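Local atomic coordinates of listeriolysin O (Listeria monocytogenes, PDB entry 4CDB), a protein that binds cholesterol-containing host membranes and, after a major conformational change, inserts into them as an oligomeric pore complex that lyses the cell. Residues Glu59-Val63 with Glu399-Asp403; Thr377-Ile383 with Leu465-Ile471; Ala436-Val441 with Asn462-Val466. All blocks are in the same frame, centred on the assembly; numbering follows the deposited sequence.

Interaction 1. Residues Glu59-Val63 with Glu399-Asp403; sequences EYIVV and EVNYD. With NA (sodium ion), chain I.
The rings of Y60 and Y402 meet along one edge of the Y60 ring: CE2 of Y402 lies near the Y60 ring plane, 4.3 Å from Y60 CE2. OD1 of N401 and O of V400 approach the phenol end of Y60 obliquely, and the amide of N401 stands almost upright to the Y60 ring, the planes 83° apart. The Y402 ring in turn is met obliquely by CG2 of V62, 3.9 Å from CE2, and by OH of Y60. V62 crosses Y402 at about a right angle and sets both methyls against its phenol end, CG1 and CG2 each 3.7 Å from Y402 OH. With CG anti to the backbone N (chi1 -170°), the Y60 ring extends across, and its OH comes within 3.1 Å of N401 OD1. These are strands of two different sheets, 59-74 from the mixed sheet and 391-402 from the four-stranded antiparallel sheet of the C-terminal beta-sandwich domain, the membrane-binding domain of this toxin family; their short axes run 9.7 Å apart at 41°, too far for backbone pairing, so side chains and a water bridge the gap. Water 1 ties the two together, hydrogen-bonded to Y60 OH at 3.1 Å and accepting from the backbone N of Y402 at 3.0 Å. At the far end of the Y402 ring the hydroxyl binds a sodium ion at 2.6 Å, and E408 supplies the other protein ligand. N435, in a nearby loop, touches both Y60 and N401 and donates its amide to V400 O.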
# COMPACT_ATOMS: atom_id res chain seq x y z
N GLU A 59 -0.69 25.16 15.93
CA GLU A 59 0.02 24.81 14.71
C GLU A 59 -0.48 25.55 13.47
O GLU A 59 -1.59 26.09 13.46
CB GLU A 59 -0.05 23.30 14.46
CG GLU A 59 0.74 22.45 15.44
CD GLU A 59 0.67 20.97 15.12
OE1 GLU A 59 -0.33 20.54 14.50
OE2 GLU A 59 1.62 20.25 15.47
N TYR A 60 0.34 25.56 12.43
CA TYR A 60 -0.06 26.05 11.11
C TYR A 60 0.10 24.91 10.12
O TYR A 60 1.17 24.31 10.01
CB TYR A 60 0.80 27.24 10.69
CG TYR A 60 0.29 27.94 9.45
CD1 TYR A 60 -0.69 28.91 9.54
CD2 TYR A 60 0.78 27.62 8.19
CE1 TYR A 60 -1.17 29.56 8.42
CE2 TYR A 60 0.31 28.27 7.06
CZ TYR A 60 -0.67 29.23 7.18
OH TYR A 60 -1.14 29.88 6.06
N ILE A 61 -0.98 24.61 9.39
CA ILE A 61 -0.99 23.45 8.50
C ILE A 61 -0.92 23.85 7.02
O ILE A 61 -1.74 24.64 6.54
CB ILE A 61 -2.25 22.58 8.72
CG1 ILE A 61 -2.39 22.21 10.19
CG2 ILE A 61 -2.19 21.33 7.85
CD1 ILE A 61 -1.26 21.35 10.73
N VAL A 62 0.05 23.29 6.31
CA VAL A 62 0.16 23.48 4.87
C VAL A 62 -0.22 22.19 4.14
O VAL A 62 0.38 21.14 4.38
CB VAL A 62 1.58 23.93 4.46
CG1 VAL A 62 1.67 24.09 2.96
CG2 VAL A 62 1.97 25.23 5.17
N VAL A 63 -1.21 22.27 3.26
CA VAL A 63 -1.66 21.08 2.53
C VAL A 63 -1.37 21.20 1.04
O VAL A 63 -1.86 22.11 0.37
CB VAL A 63 -3.18 20.84 2.73
CG1 VAL A 63 -3.64 19.63 1.93
CG2 VAL A 63 -3.50 20.66 4.21
N GLU A 399 5.69 36.35 7.91
CA GLU A 399 4.63 35.34 7.99
C GLU A 399 4.17 34.95 6.59
O GLU A 399 3.74 35.80 5.81
CB GLU A 399 3.45 35.85 8.83
CG GLU A 399 3.80 36.08 10.29
CD GLU A 399 2.60 36.52 11.12
OE1 GLU A 399 1.47 36.47 10.59
OE2 GLU A 399 2.80 36.92 12.28
N VAL A 400 4.27 33.67 6.27
CA VAL A 400 3.97 33.20 4.92
C VAL A 400 2.59 32.56 4.81
O VAL A 400 2.29 31.58 5.49
CB VAL A 400 5.03 32.19 4.45
CG1 VAL A 400 4.62 31.56 3.12
CG2 VAL A 400 6.38 32.87 4.32
N ASN A 401 1.75 33.14 3.95
CA ASN A 401 0.43 32.59 3.67
C ASN A 401 0.26 32.28 2.19
O ASN A 401 1.21 32.41 1.41
CB ASN A 401 -0.67 33.54 4.15
CG ASN A 401 -0.69 33.69 5.66
OD1 ASN A 401 -1.35 32.92 6.36
ND2 ASN A 401 0.05 34.67 6.17
N TYR A 402 -0.94 31.88 1.80
CA TYR A 402 -1.19 31.46 0.42
C TYR A 402 -2.47 32.07 -0.15
O TYR A 402 -3.52 32.02 0.48
CB TYR A 402 -1.24 29.93 0.33
CG TYR A 402 -0.02 29.26 0.91
CD1 TYR A 402 1.12 29.04 0.15
CD2 TYR A 402 -0.00 28.84 2.24
CE1 TYR A 402 2.24 28.43 0.68
CE2 TYR A 402 1.11 28.23 2.79
CZ TYR A 402 2.23 28.02 2.00
OH TYR A 402 3.34 27.41 2.54
N ASP A 403 -2.37 32.63 -1.35
CA ASP A 403 -3.54 33.14 -2.06
C ASP A 403 -4.44 31.98 -2.50
O ASP A 403 -4.02 30.82 -2.46
CB ASP A 403 -3.11 34.04 -3.24
CG ASP A 403 -2.29 33.30 -4.28
OD1 ASP A 403 -2.17 32.06 -4.20
OD2 ASP A 403 -1.77 33.96 -5.20
NA NA I . 5.86 27.41 2.06
O HOH W 1 -2.94 30.61 3.60

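Interaction 2. Residues Thr377-Ile383 with Leu465-Ile471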
# COMPACT_ATOMS: atom_id res chain seq x y z
N THR A 377 4.68 24.21 14.24
CA THR A 377 4.28 24.54 15.61
C THR A 377 4.54 26.01 15.93
O THR A 377 5.54 26.58 15.50
CB THR A 377 5.02 23.66 16.64
OG1 THR A 377 4.99 22.29 16.20
CG2 THR A 377 4.37 23.76 18.01
N ASP A 378 3.63 26.62 16.70
CA ASP A 378 3.80 28.00 17.14
C ASP A 378 5.00 28.12 18.06
O ASP A 378 5.52 27.12 18.55
CB ASP A 378 2.54 28.49 17.87
CG ASP A 378 1.35 28.63 16.95
OD1 ASP A 378 1.55 28.72 15.72
OD2 ASP A 378 0.21 28.66 17.46
N GLY A 379 5.44 29.36 18.30
CA GLY A 379 6.59 29.60 19.15
C GLY A 379 6.54 30.95 19.85
O GLY A 379 5.78 31.84 19.47
N LYS A 380 7.36 31.10 20.89
CA LYS A 380 7.40 32.33 21.66
C LYS A 380 8.82 32.90 21.71
O LYS A 380 9.79 32.14 21.74
CB LYS A 380 6.89 32.10 23.08
CG LYS A 380 5.44 31.64 23.16
CD LYS A 380 5.03 31.34 24.60
CE LYS A 380 5.23 32.54 25.50
NZ LYS A 380 4.84 32.27 26.90
N ILE A 381 8.92 34.22 21.71
CA ILE A 381 10.19 34.88 21.99
C ILE A 381 10.08 35.59 23.33
O ILE A 381 9.28 36.51 23.50
CB ILE A 381 10.56 35.90 20.90
CG1 ILE A 381 10.64 35.22 19.54
CG2 ILE A 381 11.90 36.56 21.22
CD1 ILE A 381 11.11 36.13 18.43
N ASN A 382 10.88 35.13 24.30
CA ASN A 382 10.81 35.66 25.65
C ASN A 382 11.92 36.67 25.92
O ASN A 382 13.10 36.34 25.88
CB ASN A 382 10.87 34.51 26.66
CG ASN A 382 9.83 33.44 26.38
OD1 ASN A 382 8.65 33.74 26.19
ND2 ASN A 382 10.27 32.18 26.34
N ILE A 383 11.52 37.92 26.17
CA ILE A 383 12.48 39.00 26.40
C ILE A 383 12.66 39.28 27.88
O ILE A 383 11.69 39.43 28.62
CB ILE A 383 12.02 40.31 25.72
CG1 ILE A 383 11.75 40.08 24.24
CG2 ILE A 383 13.06 41.40 25.92
CD1 ILE A 383 12.96 39.61 23.47
N LEU A 465 12.22 29.46 13.68
CA LEU A 465 11.14 29.50 14.66
C LEU A 465 11.24 28.30 15.60
O LEU A 465 11.15 27.16 15.17
CB LEU A 465 9.78 29.51 13.97
CG LEU A 465 8.56 29.39 14.89
CD1 LEU A 465 8.53 30.54 15.88
CD2 LEU A 465 7.27 29.31 14.09
N VAL A 466 11.44 28.58 16.89
CA VAL A 466 11.49 27.53 17.90
C VAL A 466 10.35 27.67 18.90
O VAL A 466 9.60 28.65 18.85
CB VAL A 466 12.83 27.54 18.66
CG1 VAL A 466 13.97 27.24 17.71
CG2 VAL A 466 13.04 28.89 19.35
N LYS A 467 10.20 26.70 19.79
CA LYS A 467 9.13 26.73 20.78
C LYS A 467 9.30 27.90 21.75
O LYS A 467 8.37 28.68 21.97
CB LYS A 467 9.05 25.41 21.54
CG LYS A 467 7.74 25.21 22.28
CD LYS A 467 6.56 25.39 21.33
CE LYS A 467 5.23 25.24 22.05
NZ LYS A 467 4.09 25.64 21.16
N ASN A 468 10.49 28.01 22.33
CA ASN A 468 10.81 29.11 23.22
C ASN A 468 12.21 29.65 22.99
O ASN A 468 13.20 29.01 23.35
CB ASN A 468 10.64 28.70 24.69
CG ASN A 468 9.19 28.61 25.10
OD1 ASN A 468 8.58 29.61 25.50
ND2 ASN A 468 8.62 27.41 25.03
N ARG A 469 12.30 30.83 22.38
CA ARG A 469 13.57 31.52 22.24
C ARG A 469 13.68 32.59 23.33
O ARG A 469 12.93 33.57 23.33
CB ARG A 469 13.71 32.16 20.86
CG ARG A 469 15.00 32.94 20.67
CD ARG A 469 15.16 33.45 19.24
NE ARG A 469 15.15 32.36 18.27
CZ ARG A 469 16.21 31.63 17.96
NH1 ARG A 469 17.38 31.86 18.54
NH2 ARG A 469 16.10 30.66 17.06
N ASN A 470 14.62 32.40 24.25
CA ASN A 470 14.78 33.31 25.38
C ASN A 470 15.89 34.33 25.15
O ASN A 470 17.07 33.99 25.19
CB ASN A 470 15.02 32.54 26.67
CG ASN A 470 13.96 31.49 26.93
OD1 ASN A 470 12.85 31.80 27.37
ND2 ASN A 470 14.29 30.23 26.64
N ILE A 471 15.49 35.57 24.91
CA ILE A 471 16.45 36.66 24.73
C ILE A 471 16.60 37.43 26.03
O ILE A 471 15.64 38.02 26.53
CB ILE A 471 15.98 37.63 23.63
CG1 ILE A 471 15.68 36.87 22.34
CG2 ILE A 471 17.03 38.71 23.39
CD1 ILE A 471 16.90 36.28 21.68
O HOH W 2 10.87 31.36 18.61
O HOH W 3 6.75 30.12 27.33
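N382 reaches across to N468 and N470 with its side-chain amide. Its CB rests 3.4 Å from N470 OD1; CG, anti to the carbonyl carbon (chi1 -53°), turns the amide along the neighbouring strand; and ND2 then gives its two hydrogens to two asparagines. N470 OD1 takes one at 2.8 Å, with the donor well above its carbonyl plane, and N468 OD1 takes the other at 3.2 Å, in plane and on a lone pair. Both acceptors lie close to the plane of the N382 amide, which fixes its rotation, and OD1 of N382 turns to S429 on the next strand. Strands 379-383 and 468-471 run parallel, their axes approaching to 4.6 Å, with K380 to I383 paired in order with N468 to I471 and backbone bonds passing from K380 N to K467 O, R469 N to K380 O, N382 N to R469 O and I471 N to N382 O. On the other face I383 CD1 packs 3.6 Å from I471 CB, and I381 CG2 touches I471 CG1. CA of G379 comes 3.2 Å from V466 O in a CA-H...O contact. K467 NZ bonds weakly to D378 O, whereas the carboxylate of D378 pairs with K55. Water 3 joins K380 NZ to N468 OD1. The chemistry is thus two-sided: amides cross-link the strands on the partly exposed face, while the isoleucines sit buried on the face turned to the four-stranded sheet, where I383 meets F393 and I395, together with R469, whose guanidinium is held by N484 and P464 O.

Interaction 3. Residues Ala436-Val441 with Asn462-Val466; sequences ARNINV and NLPLV
I439 and L463 form an antiparallel hydrogen-bonded pair, their CA atoms 4.6 Å apart. N of I439 meets O of L463 at 2.9 Å, and N of L463 returns the bond to O of I439 at 2.8 Å. N462 also faces I439, but its N points past that carbonyl and goes instead to the side chain of N440, whose OD1 accepts it at 2.9 Å, nearly straight (166°). S396 holds the other end of the N440 amide, so both ends of this group are bonded. The side chains of N440 and N462 lie alongside each other with their amide planes 66° apart. On the face carrying I439 and L463, CB of I439 packs 4.0 Å from CB of L463, the side chains of V441 and L463 cross at about a right angle, CG2 against CD1, and I439 CD1 reaches CB of L465. L465 turns toward A436, setting its CB 3.5 Å from A436 O. The chain turns a corner at N462 (phi 56°), and beyond the L463 pair it heads for strand 468-475 of the other sheet. N462 and L463 both opposite I439 make a G1 beta bulge, here at the open end of the hairpin formed by strands 436-449 and 452-463 in the beta-sandwich domain.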
# COMPACT_ATOMS: atom_id res chain seq x y z
N ALA A 436 5.60 31.54 10.71
CA ALA A 436 6.59 32.59 10.86
C ALA A 436 8.00 32.07 10.63
O ALA A 436 8.39 31.03 11.17
CB ALA A 436 6.48 33.24 12.23
N ARG A 437 8.78 32.80 9.84
CA ARG A 437 10.18 32.46 9.62
C ARG A 437 11.06 33.70 9.50
O ARG A 437 10.57 34.82 9.46
CB ARG A 437 10.34 31.56 8.39
CG ARG A 437 9.83 32.17 7.09
CD ARG A 437 9.99 31.19 5.93
NE ARG A 437 9.39 31.67 4.69
CZ ARG A 437 10.06 32.25 3.70
NH1 ARG A 437 11.36 32.43 3.79
NH2 ARG A 437 9.41 32.65 2.61
N ASN A 438 12.38 33.48 9.45
CA ASN A 438 13.35 34.56 9.37
C ASN A 438 13.21 35.57 10.50
O ASN A 438 12.96 36.75 10.27
CB ASN A 438 13.28 35.25 8.01
CG ASN A 438 13.76 34.37 6.88
OD1 ASN A 438 14.72 33.62 7.04
ND2 ASN A 438 13.10 34.45 5.73
N ILE A 439 13.36 35.08 11.73
CA ILE A 439 13.25 35.92 12.91
C ILE A 439 14.51 36.76 13.10
O ILE A 439 15.62 36.23 13.11
CB ILE A 439 12.96 35.09 14.18
CG1 ILE A 439 11.49 34.69 14.24
CG2 ILE A 439 13.32 35.87 15.43
CD1 ILE A 439 11.14 33.49 13.39
N ASN A 440 14.33 38.07 13.23
CA ASN A 440 15.43 38.98 13.49
C ASN A 440 15.35 39.58 14.89
O ASN A 440 14.32 40.15 15.26
CB ASN A 440 15.45 40.10 12.44
CG ASN A 440 15.55 39.57 11.02
OD1 ASN A 440 16.35 38.68 10.73
ND2 ASN A 440 14.72 40.10 10.14
N VAL A 441 16.42 39.45 15.65
CA VAL A 441 16.45 39.98 17.01
C VAL A 441 17.58 40.99 17.17
O VAL A 441 18.75 40.64 17.04
CB VAL A 441 16.62 38.86 18.05
CG1 VAL A 441 16.77 39.44 19.45
CG2 VAL A 441 15.44 37.90 17.98
N ASN A 462 17.73 36.17 10.66
CA ASN A 462 17.30 34.95 9.99
C ASN A 462 17.30 33.73 10.91
O ASN A 462 17.78 32.66 10.54
CB ASN A 462 18.17 34.69 8.75
CG ASN A 462 18.27 35.90 7.85
OD1 ASN A 462 17.29 36.62 7.65
ND2 ASN A 462 19.45 36.13 7.29
N LEU A 463 16.75 33.91 12.10
CA LEU A 463 16.68 32.84 13.09
C LEU A 463 15.47 31.95 12.84
O LEU A 463 14.42 32.43 12.42
CB LEU A 463 16.63 33.41 14.51
CG LEU A 463 17.84 34.25 14.94
CD1 LEU A 463 17.61 34.84 16.33
CD2 LEU A 463 19.10 33.41 14.91
N PRO A 464 15.61 30.64 13.10
CA PRO A 464 14.51 29.70 12.91
C PRO A 464 13.45 29.87 13.98
O PRO A 464 13.75 30.36 15.07
CB PRO A 464 15.18 28.33 13.06
CG PRO A 464 16.33 28.60 13.98
CD PRO A 464 16.83 29.96 13.59
N LEU A 465 12.22 29.46 13.68
CA LEU A 465 11.14 29.50 14.66
C LEU A 465 11.24 28.30 15.60
O LEU A 465 11.15 27.16 15.17
CB LEU A 465 9.78 29.51 13.97
CG LEU A 465 8.56 29.39 14.89
CD1 LEU A 465 8.53 30.54 15.88
CD2 LEU A 465 7.27 29.31 14.09
N VAL A 466 11.44 28.58 16.89
CA VAL A 466 11.49 27.53 17.90
C VAL A 466 10.35 27.67 18.90
O VAL A 466 9.60 28.65 18.85
CB VAL A 466 12.83 27.54 18.66
CG1 VAL A 466 13.97 27.24 17.71
CG2 VAL A 466 13.04 28.89 19.35

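How the interactions relate
All three contacts lie on the same side of the chain's centre. Interactions 2 and 3 are about 9 Å apart between centres, and interaction 1 lies about 19 Å from interaction 2 and 16 Å from interaction 3. Along the chain interactions 1 and 2 alternate, interaction 1 closes before interaction 3 opens, and interactions 2 and 3 end on the same stretch, sharing L465 and V466; there R469 probably bonds to P464 O, and I381 packs on I439. Interactions 2 and 3 each build one sheet of the sandwich, mixed and four-stranded, linked by the shared 465-466 turn, while interaction 1 sets strand 59-74 of the mixed sheet against strand 391-402.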